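Local coordinates for putative transcriptional regulator MarR (Geobacillus stearothermophilus, PDB 2RDP), which probably binds DNA as a dimer through winged helix-turn-helix domains and so regulates transcription, as in other members of the MarR family, at residues Thr36-Thr41 and Glu107-Glu112; Pro42-Ala47 and Thr74-Arg79; Asp56-Glu61 and Val97-Leu102. One frame throughout, in Å; residues are numbered along the deposited sequence. Where two conformers were deposited one is given.

Contact 1 of 3, residues Thr36-Thr41 and Glu107-Glu112. With NA (sodium ion), chain B.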
loop_
_atom_site.group_PDB
_atom_site.type_symbol
_atom_site.label_atom_id
_atom_site.label_comp_id
_atom_site.label_asym_id
_atom_site.label_seq_id
_atom_site.Cartn_x
_atom_site.Cartn_y
_atom_site.Cartn_z
ATOM N N THR A 36 -15.298 4.724 -0.538
ATOM C CA THR A 36 -16.621 4.530 0.034
ATOM C C THR A 36 -17.699 5.334 -0.696
ATOM O O THR A 36 -18.864 4.988 -0.620
ATOM C CB THR A 36 -16.695 4.803 1.564
ATOM O OG1 THR A 36 -16.352 6.161 1.848
ATOM C CG2 THR A 36 -15.787 3.874 2.330
ATOM N N ASN A 37 -17.342 6.401 -1.401
ATOM C CA ASN A 37 -18.352 7.143 -2.143
ATOM C C ASN A 37 -18.520 6.730 -3.611
ATOM O O ASN A 37 -19.196 7.420 -4.368
ATOM C CB ASN A 37 -18.119 8.652 -2.025
ATOM C CG ASN A 37 -18.021 9.122 -0.570
ATOM O OD1 ASN A 37 -18.928 8.913 0.242
ATOM N ND2 ASN A 37 -16.895 9.745 -0.234
ATOM N N TYR A 38 -17.919 5.603 -4.003
ATOM C CA TYR A 38 -17.931 5.156 -5.391
ATOM C C TYR A 38 -18.363 3.721 -5.496
ATOM O O TYR A 38 -18.038 2.920 -4.615
ATOM C CB TYR A 38 -16.554 5.373 -6.040
ATOM C CG TYR A 38 -16.228 6.846 -6.056
ATOM C CD1 TYR A 38 -16.780 7.699 -7.021
ATOM C CD2 TYR A 38 -15.439 7.402 -5.053
ATOM C CE1 TYR A 38 -16.524 9.062 -6.989
ATOM C CE2 TYR A 38 -15.174 8.754 -5.020
ATOM C CZ TYR A 38 -15.707 9.576 -5.981
ATOM O OH TYR A 38 -15.407 10.905 -5.907
ATOM N N PRO A 39 -19.090 3.376 -6.583
ATOM C CA PRO A 39 -19.594 2.008 -6.683
ATOM C C PRO A 39 -18.561 0.971 -7.151
ATOM O O PRO A 39 -18.945 -0.048 -7.695
ATOM C CB PRO A 39 -20.776 2.143 -7.673
ATOM C CG PRO A 39 -20.372 3.277 -8.562
ATOM C CD PRO A 39 -19.507 4.205 -7.740
ATOM N N ILE A 40 -17.271 1.203 -6.933
ATOM C CA ILE A 40 -16.258 0.183 -7.229
ATOM C C ILE A 40 -15.522 -0.226 -5.966
ATOM O O ILE A 40 -15.612 0.463 -4.930
ATOM C CB ILE A 40 -15.248 0.662 -8.285
ATOM C CG1 ILE A 40 -14.561 1.959 -7.827
ATOM C CG2 ILE A 40 -15.961 0.824 -9.652
ATOM C CD1 ILE A 40 -13.415 2.394 -8.690
ATOM N N THR A 41 -14.824 -1.349 -6.041
ATOM C CA THR A 41 -14.045 -1.846 -4.925
ATOM C C THR A 41 -12.566 -1.509 -5.169
ATOM O O THR A 41 -12.203 -1.087 -6.280
ATOM C CB THR A 41 -14.264 -3.376 -4.717
ATOM O OG1 THR A 41 -13.658 -4.112 -5.786
ATOM C CG2 THR A 41 -15.748 -3.684 -4.679
ATOM N N GLU A 107 -14.477 4.620 -16.977
ATOM C CA GLU A 107 -13.554 5.767 -17.066
ATOM C C GLU A 107 -14.027 6.976 -16.271
ATOM O O GLU A 107 -13.242 7.608 -15.595
ATOM C CB GLU A 107 -13.331 6.194 -18.519
ATOM C CG GLU A 107 -12.076 7.021 -18.689
ATOM C CD GLU A 107 -12.038 7.769 -19.994
ATOM O OE1 GLU A 107 -13.097 7.823 -20.649
ATOM O OE2 GLU A 107 -10.963 8.329 -20.350
ATOM N N ARG A 108 -15.316 7.273 -16.357
ATOM C CA ARG A 108 -15.898 8.401 -15.652
ATOM C C ARG A 108 -15.622 8.276 -14.153
ATOM O O ARG A 108 -15.107 9.214 -13.549
ATOM C CB ARG A 108 -17.404 8.500 -15.949
ATOM C CG ARG A 108 -17.823 9.810 -16.564
ATOM C CD ARG A 108 -19.297 10.046 -16.346
ATOM N NE ARG A 108 -20.071 9.981 -17.586
ATOM C CZ ARG A 108 -20.475 11.057 -18.267
ATOM N NH1 ARG A 108 -20.167 12.283 -17.838
ATOM N NH2 ARG A 108 -21.183 10.917 -19.381
ATOM N N ILE A 109 -15.926 7.107 -13.580
ATOM C CA ILE A 109 -15.686 6.816 -12.157
ATOM C C ILE A 109 -14.215 6.939 -11.714
ATOM O O ILE A 109 -13.922 7.607 -10.721
ATOM C CB ILE A 109 -16.220 5.400 -11.779
ATOM C CG1 ILE A 109 -17.739 5.387 -11.747
ATOM C CG2 ILE A 109 -15.720 4.955 -10.404
ATOM C CD1 ILE A 109 -18.291 4.009 -11.764
ATOM N N ILE A 110 -13.293 6.299 -12.422
ATOM C CA ILE A 110 -11.912 6.368 -12.007
ATOM C C ILE A 110 -11.245 7.693 -12.135
ATOM O O ILE A 110 -10.398 8.011 -11.332
ATOM C CB ILE A 110 -10.989 5.382 -12.681
ATOM C CG1 ILE A 110 -11.120 5.453 -14.192
ATOM C CG2 ILE A 110 -11.152 4.035 -12.047
ATOM C CD1 ILE A 110 -9.993 4.840 -14.850
ATOM N N GLU A 111 -11.588 8.441 -13.164
ATOM C CA GLU A 111 -11.144 9.816 -13.285
ATOM C C GLU A 111 -11.600 10.660 -12.097
ATOM O O GLU A 111 -10.898 11.574 -11.656
ATOM C CB GLU A 111 -11.710 10.415 -14.565
ATOM C CG GLU A 111 -11.109 9.794 -15.820
ATOM C CD GLU A 111 -11.313 10.660 -17.064
ATOM O OE1 GLU A 111 -12.463 11.140 -17.342
ATOM O OE2 GLU A 111 -10.279 10.847 -17.757
ATOM N N GLU A 112 -12.794 10.354 -11.610
ATOM C CA GLU A 112 -13.340 11.025 -10.466
ATOM C C GLU A 112 -12.636 10.609 -9.181
ATOM O O GLU A 112 -12.389 11.440 -8.322
ATOM C CB GLU A 112 -14.819 10.710 -10.389
ATOM C CG GLU A 112 -15.578 11.622 -9.481
ATOM C CD GLU A 112 -17.072 11.522 -9.653
ATOM O OE1 GLU A 112 -17.571 10.715 -10.499
ATOM O OE2 GLU A 112 -17.747 12.277 -8.914
HETATM NA NA NA B . -16.965 1.461 -2.807
#
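With chi1 at -62°, Tyr38 has CG anti to the carbonyl carbon; CB already points toward helix 104-124, and this torsion brings the ring edge to Glu112. Ile40 takes the crowded first torsion, CG1 lying between the backbone N and the carbonyl carbon (chi1 57°), and an extended second torsion then carries CD1 forward to the same helix. On the helix, Ile109 has CG2 anti to its backbone N, while CG1 and the CD1 beyond it form a second branch. The two branches serve different partners. Ile109 CG2 meets Ile40 CD1 tip to tip at 3.8 Å, and Ile109 CD1 meets Pro39 CG, also tip to tip, at 3.9 Å. A beta-branched residue suits this place because one side chain fills the angle between two neighbouring loop residues. Ile110 adds a looser contact, its CG2 lying 4.4 Å from Ile40 CD1. Three residues after Ile109, about one turn along the helix, Glu112 brings its extended chain to the edge of the tyrosine ring, the two side chains crossing obliquely. Glu112 CG lies 3.6 Å from Tyr38 OH, and the carboxylate plane is turned 71° from the ring. Val113 and Lys116 of the same helix also touch the tyrosine, while Phe45 and Leu85 pack on Ile40. Tyr38 O, at 2.6 Å, and Ile40 O, at 2.7 Å, bind the sodium ion, joined by Leu35 O from the end of helix 10-35. Tyr38 and Ile40 thus turn their carbonyl oxygens to a cation and their side chains to the helix. No hydrogen bond spans the two segments; apolar contacts hold them together, and the carboxylate meets the tyrosine at its ring edge, where the C-H groups would probably be polarised toward the negative charge, without bonding to the hydroxyl.

Contact 2 of 3, residues Pro42-Ala47 and Thr74-Arg79; sequences PPQFVA and TDLVDR
The flat amide of Gln44 and the guanidinium of Arg79 are turned 55° from each other and do not stack; the amide meets the root of the arginine, Gln44 NE2 lying 4.0 Å from Arg79 CB. Arg79 bends at chi2 and chi3, which leads its charged end away. At the other corner of the amide, OE1 of Gln44 accepts from Thr41 N, the N-cap residue of helix 42-54, so the amide is tethered to its own helix start while its methylene chain is left for packing. That chain, with CG anti to the carbonyl carbon (chi1 -65°) and extended beyond it, crosses Leu76 obliquely, Gln44 CG touching Leu76 CD1 at 3.7 Å. The two helices pass almost at right angles: the axes of the two short segments approach to 10.6 Å with a crossing angle of -89°. This joins the first helix of the winged helix-turn-helix domain to helix 70-82, which by its position after helix 59-66 probably corresponds to the recognition helix of the MarR family. Leu76 carries most of the contact: CG stands anti to the backbone N, and the terminal fork divides its methyls. Leu76 CD1 also reaches Pro43 CB at 4.0 Å. Leu76 CD2 lies 3.8 Å from the carbonyl Pro43 O and touches Ala47 CB as well. Alanine, one turn after Pro43, is short enough to let the leucine fork settle against the helix surface. Met66 from helix 59-66 also touches Leu76, and Met80 packs on both Gln44 and Ala47.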
loop_
_atom_site.group_PDB
_atom_site.type_symbol
_atom_site.label_atom_id
_atom_site.label_comp_id
_atom_site.label_asym_id
_atom_site.label_seq_id
_atom_site.Cartn_x
_atom_site.Cartn_y
_atom_site.Cartn_z
ATOM N N PRO A 42 -11.696 -1.674 -4.142
ATOM C CA PRO A 42 -10.272 -1.407 -4.365
ATOM C C PRO A 42 -9.588 -2.151 -5.526
ATOM O O PRO A 42 -8.836 -1.514 -6.258
ATOM C CB PRO A 42 -9.628 -1.762 -3.024
ATOM C CG PRO A 42 -10.691 -1.604 -2.062
ATOM C CD PRO A 42 -11.959 -2.032 -2.739
ATOM N N PRO A 43 -9.811 -3.479 -5.691
ATOM C CA PRO A 43 -9.164 -4.125 -6.864
ATOM C C PRO A 43 -9.761 -3.693 -8.229
ATOM O O PRO A 43 -9.042 -3.735 -9.251
ATOM C CB PRO A 43 -9.362 -5.620 -6.617
ATOM C CG PRO A 43 -9.937 -5.740 -5.258
ATOM C CD PRO A 43 -10.586 -4.447 -4.898
ATOM N N GLN A 44 -11.028 -3.261 -8.247
ATOM C CA GLN A 44 -11.600 -2.686 -9.443
ATOM C C GLN A 44 -10.962 -1.323 -9.745
ATOM O O GLN A 44 -10.602 -1.051 -10.894
ATOM C CB GLN A 44 -13.125 -2.601 -9.360
ATOM C CG GLN A 44 -13.799 -3.961 -9.288
ATOM C CD GLN A 44 -15.290 -3.858 -8.919
ATOM O OE1 GLN A 44 -15.779 -2.807 -8.531
ATOM N NE2 GLN A 44 -16.004 -4.961 -9.050
ATOM N N PHE A 45 -10.782 -0.481 -8.721
ATOM C CA PHE A 45 -9.944 0.713 -8.883
ATOM C C PHE A 45 -8.584 0.400 -9.563
ATOM O O PHE A 45 -8.265 0.970 -10.617
ATOM C CB PHE A 45 -9.779 1.494 -7.565
ATOM C CG PHE A 45 -8.815 2.637 -7.680
ATOM C CD1 PHE A 45 -9.200 3.833 -8.271
ATOM C CD2 PHE A 45 -7.496 2.489 -7.256
ATOM C CE1 PHE A 45 -8.296 4.877 -8.432
ATOM C CE2 PHE A 45 -6.576 3.555 -7.388
ATOM C CZ PHE A 45 -7.004 4.755 -7.979
ATOM N N VAL A 46 -7.813 -0.532 -9.001
ATOM C CA VAL A 46 -6.511 -0.886 -9.582
ATOM C C VAL A 46 -6.640 -1.329 -11.050
ATOM O O VAL A 46 -5.898 -0.855 -11.921
ATOM C CB VAL A 46 -5.796 -1.959 -8.740
ATOM C CG1 VAL A 46 -4.487 -2.388 -9.381
ATOM C CG2 VAL A 46 -5.537 -1.434 -7.291
ATOM N N ALA A 47 -7.590 -2.243 -11.317
ATOM C CA ALA A 47 -7.815 -2.754 -12.655
ATOM C C ALA A 47 -8.127 -1.615 -13.637
ATOM O O ALA A 47 -7.495 -1.517 -14.700
ATOM C CB ALA A 47 -8.933 -3.801 -12.645
ATOM N N THR A 74 -9.779 -12.952 -13.904
ATOM C CA THR A 74 -10.928 -13.247 -14.758
ATOM C C THR A 74 -12.229 -12.997 -14.008
ATOM O O THR A 74 -13.140 -12.457 -14.578
ATOM C CB THR A 74 -10.844 -14.726 -15.284
ATOM O OG1 THR A 74 -9.626 -14.899 -16.022
ATOM C CG2 THR A 74 -12.059 -15.122 -16.146
ATOM N N ASP A 75 -12.315 -13.433 -12.748
ATOM C CA ASP A 75 -13.483 -13.157 -11.893
ATOM C C ASP A 75 -13.699 -11.658 -11.711
ATOM O O ASP A 75 -14.823 -11.183 -11.706
ATOM C CB ASP A 75 -13.336 -13.807 -10.518
ATOM C CG ASP A 75 -13.352 -15.364 -10.570
ATOM O OD1 ASP A 75 -13.732 -15.969 -11.608
ATOM O OD2 ASP A 75 -12.975 -15.985 -9.539
ATOM N N LEU A 76 -12.616 -10.914 -11.556
ATOM C CA LEU A 76 -12.675 -9.460 -11.404
ATOM C C LEU A 76 -13.189 -8.779 -12.683
ATOM O O LEU A 76 -14.113 -7.958 -12.640
ATOM C CB LEU A 76 -11.294 -8.945 -11.008
ATOM C CG LEU A 76 -11.105 -7.441 -10.772
ATOM C CD1 LEU A 76 -11.785 -7.007 -9.502
ATOM C CD2 LEU A 76 -9.619 -7.207 -10.653
ATOM N N VAL A 77 -12.581 -9.137 -13.812
ATOM C CA VAL A 77 -13.005 -8.659 -15.106
ATOM C C VAL A 77 -14.481 -9.025 -15.337
ATOM O O VAL A 77 -15.271 -8.163 -15.682
ATOM C CB VAL A 77 -12.066 -9.153 -16.218
ATOM C CG1 VAL A 77 -12.634 -8.841 -17.631
ATOM C CG2 VAL A 77 -10.698 -8.511 -16.036
ATOM N N ASP A 78 -14.853 -10.279 -15.091
ATOM C CA ASP A 78 -16.258 -10.706 -15.153
ATOM C C ASP A 78 -17.211 -9.787 -14.361
ATOM O O ASP A 78 -18.230 -9.393 -14.919
ATOM C CB ASP A 78 -16.435 -12.164 -14.688
ATOM C CG ASP A 78 -15.835 -13.198 -15.664
ATOM O OD1 ASP A 78 -15.418 -12.809 -16.780
ATOM O OD2 ASP A 78 -15.776 -14.417 -15.291
ATOM N N ARG A 79 -16.895 -9.462 -13.088
ATOM C CA ARG A 79 -17.733 -8.530 -12.278
ATOM C C ARG A 79 -17.846 -7.171 -12.962
ATOM O O ARG A 79 -18.947 -6.639 -13.099
ATOM C CB ARG A 79 -17.185 -8.292 -10.848
ATOM C CG ARG A 79 -17.904 -9.000 -9.675
ATOM C CD ARG A 79 -19.021 -8.174 -8.993
ATOM N NE ARG A 79 -20.219 -9.010 -8.743
ATOM C CZ ARG A 79 -21.459 -8.804 -9.244
ATOM N NH1 ARG A 79 -22.445 -9.656 -8.952
ATOM N NH2 ARG A 79 -21.737 -7.747 -10.016
#

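Contact 3 of 3, residues Asp56-Glu61 and Val97-Leu102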
loop_
_atom_site.group_PDB
_atom_site.type_symbol
_atom_site.label_atom_id
_atom_site.label_comp_id
_atom_site.label_asym_id
_atom_site.label_seq_id
_atom_site.Cartn_x
_atom_site.Cartn_y
_atom_site.Cartn_z
ATOM N N ASP A 56 -6.280 -0.843 -23.828
ATOM C CA ASP A 56 -6.795 -2.225 -23.821
ATOM C C ASP A 56 -5.741 -3.232 -23.355
ATOM O O ASP A 56 -4.605 -3.170 -23.800
ATOM C CB ASP A 56 -7.296 -2.629 -25.202
ATOM C CG ASP A 56 -8.464 -1.767 -25.708
ATOM O OD1 ASP A 56 -8.930 -2.039 -26.856
ATOM O OD2 ASP A 56 -8.914 -0.839 -24.973
ATOM N N LEU A 57 -6.104 -4.126 -22.438
ATOM C CA LEU A 57 -5.180 -5.157 -21.905
ATOM C C LEU A 57 -5.841 -6.504 -21.973
ATOM O O LEU A 57 -7.037 -6.601 -21.761
ATOM C CB LEU A 57 -4.813 -4.886 -20.440
ATOM C CG LEU A 57 -4.024 -3.617 -20.073
ATOM C CD1 LEU A 57 -3.842 -3.569 -18.589
ATOM C CD2 LEU A 57 -2.660 -3.544 -20.783
ATOM N N THR A 58 -5.084 -7.550 -22.279
ATOM C CA THR A 58 -5.613 -8.900 -22.137
ATOM C C THR A 58 -5.692 -9.212 -20.647
ATOM O O THR A 58 -5.129 -8.495 -19.835
ATOM C CB THR A 58 -4.743 -9.947 -22.865
ATOM O OG1 THR A 58 -3.482 -10.050 -22.211
ATOM C CG2 THR A 58 -4.509 -9.565 -24.341
ATOM N N VAL A 59 -6.400 -10.263 -20.274
ATOM C CA VAL A 59 -6.477 -10.672 -18.871
ATOM C C VAL A 59 -5.084 -11.112 -18.411
ATOM O O VAL A 59 -4.692 -10.876 -17.277
ATOM C CB VAL A 59 -7.513 -11.838 -18.662
ATOM C CG1 VAL A 59 -7.424 -12.397 -17.268
ATOM C CG2 VAL A 59 -8.946 -11.386 -18.933
ATOM N N GLY A 60 -4.334 -11.769 -19.286
ATOM C CA GLY A 60 -2.964 -12.089 -18.968
ATOM C C GLY A 60 -2.120 -10.853 -18.676
ATOM O O GLY A 60 -1.378 -10.837 -17.714
ATOM N N GLU A 61 -2.233 -9.810 -19.489
ATOM C CA GLU A 61 -1.470 -8.591 -19.266
ATOM C C GLU A 61 -1.910 -7.890 -18.000
ATOM O O GLU A 61 -1.087 -7.390 -17.223
ATOM C CB GLU A 61 -1.632 -7.637 -20.433
ATOM C CG GLU A 61 -1.230 -8.254 -21.726
ATOM C CD GLU A 61 -1.303 -7.286 -22.880
ATOM O OE1 GLU A 61 -0.273 -7.178 -23.578
ATOM O OE2 GLU A 61 -2.371 -6.657 -23.096
ATOM N N VAL A 97 -7.414 -13.838 -29.449
ATOM C CA VAL A 97 -7.019 -12.676 -28.631
ATOM C C VAL A 97 -8.208 -11.786 -28.255
ATOM O O VAL A 97 -8.827 -11.204 -29.126
ATOM C CB VAL A 97 -5.866 -11.806 -29.288
ATOM C CG1 VAL A 97 -5.545 -10.552 -28.455
ATOM C CG2 VAL A 97 -4.601 -12.640 -29.476
ATOM N N VAL A 98 -8.500 -11.688 -26.953
ATOM C CA VAL A 98 -9.550 -10.816 -26.421
ATOM C C VAL A 98 -8.918 -9.868 -25.399
ATOM O O VAL A 98 -8.146 -10.301 -24.543
ATOM C CB VAL A 98 -10.687 -11.618 -25.723
ATOM C CG1 VAL A 98 -11.613 -10.687 -24.926
ATOM C CG2 VAL A 98 -11.481 -12.432 -26.721
ATOM N N ARG A 99 -9.219 -8.576 -25.527
ATOM C CA ARG A 99 -8.706 -7.559 -24.625
ATOM C C ARG A 99 -9.836 -6.930 -23.823
ATOM O O ARG A 99 -10.979 -6.915 -24.263
ATOM C CB ARG A 99 -7.955 -6.474 -25.394
ATOM C CG ARG A 99 -6.679 -6.951 -26.011
ATOM C CD ARG A 99 -5.896 -5.830 -26.663
ATOM N NE ARG A 99 -4.707 -6.380 -27.310
ATOM C CZ ARG A 99 -4.675 -6.822 -28.569
ATOM N NH1 ARG A 99 -5.764 -6.770 -29.341
ATOM N NH2 ARG A 99 -3.548 -7.317 -29.063
ATOM N N ILE A 100 -9.492 -6.405 -22.652
ATOM C CA ILE A 100 -10.411 -5.686 -21.810
ATOM C C ILE A 100 -10.286 -4.224 -22.190
ATOM O O ILE A 100 -9.184 -3.688 -22.283
ATOM C CB ILE A 100 -10.085 -5.874 -20.296
ATOM C CG1 ILE A 100 -9.852 -7.355 -19.946
ATOM C CG2 ILE A 100 -11.178 -5.283 -19.426
ATOM C CD1 ILE A 100 -10.842 -8.330 -20.625
ATOM N N ARG A 101 -11.425 -3.586 -22.431
ATOM C CA ARG A 101 -11.466 -2.177 -22.769
ATOM C C ARG A 101 -12.314 -1.413 -21.766
ATOM O O ARG A 101 -13.473 -1.772 -21.506
ATOM C CB ARG A 101 -12.057 -1.995 -24.160
ATOM C CG ARG A 101 -12.590 -0.608 -24.431
ATOM C CD ARG A 101 -13.106 -0.518 -25.853
ATOM N NE ARG A 101 -12.050 -0.881 -26.795
ATOM C CZ ARG A 101 -12.219 -1.032 -28.106
ATOM N NH1 ARG A 101 -13.418 -0.836 -28.662
ATOM N NH2 ARG A 101 -11.181 -1.376 -28.865
ATOM N N LEU A 102 -11.732 -0.342 -21.242
ATOM C CA LEU A 102 -12.427 0.618 -20.423
ATOM C C LEU A 102 -13.616 1.230 -21.146
ATOM O O LEU A 102 -13.451 1.922 -22.167
ATOM C CB LEU A 102 -11.441 1.728 -20.030
ATOM C CG LEU A 102 -11.793 2.615 -18.840
ATOM C CD1 LEU A 102 -12.057 1.767 -17.585
ATOM C CD2 LEU A 102 -10.694 3.681 -18.617
HETATM O O HOH W 1 -3.116 -5.164 -25.013
HETATM O O HOH W 2 -9.252 0.419 -22.053
HETATM O O HOH W 3 -8.175 -11.663 -22.247
#
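Asp56 and Arg101 lie side by side and point the same way, their carboxylate and guanidinium planes 35° apart. Arg101 bends at chi3 (-57°), which brings its guanidinium edge round to the acid. Arg101 NH2 donates to the syn lone pair of Asp56 OD1 at 3.1 Å, nearly in the guanidinium plane, and NE adds a weak bond to the same oxygen. OD2 of Asp56 accepts from a water that in turn accepts from Leu102 N. An alanine in place of Asp56 would remove the carboxylate, and would probably cost the salt bridge and the water-mediated tie to the strand. Arg99, extended from CG to NE, runs alongside Asp56 CB and obliquely past Thr58, Arg99 CD 3.8 Å from Asp56 CB and Arg99 CG 3.8 Å from Thr58 CG2; its guanidinium is paired with Asp91, and a second water, bound weakly by Arg99 NE, donates to Asp56 O and Glu61 OE2. Thr58 holds OG1 in the crowded position (chi1 67°), where it accepts from Glu61 N at 3.0 Å, while Glu61 OE2 accepts from Thr58 N: a capping box that starts helix 59-66. The backbone forms a single antiparallel bridge. Leu57 N donates to Ile100 O, and Ile100 N returns a short, nearly straight bond of 2.6 Å to Leu57 O. Ile100 and Val59 cross obliquely, Ile100 CD1 meeting Val59 CG2. The loop before helix 59-66 thus lines one edge of strand 98-102, whose other edge pairs with strand 86-90 in the wing; Leu51 of helix 42-54 packs on Leu57 and Ile100.

In the fold
Contacts 2 and 3 both nest along the chain inside the loop closed by contact 1, and their own segments alternate. Their centres lie about 12 Å apart, and they touch at Val77 CG1 and Ile100 CD1 (3.5 Å). Contact 1 meets contact 2 where Ile40 CD1 approaches Phe45 CA at 3.9 Å, and it reaches contact 3, its centre about 20 Å from that of contact 1, through Leu102 against Glu107 and Ile110. The sodium ion belongs to contact 1. In contact 2, the side chain of Gln44 is about 7 Å from the bound sodium ion (nearest atoms). Together the three contacts join the winged helix-turn-helix core to helix 104-124, while Phe45 also touches Arg21 of the second subunit.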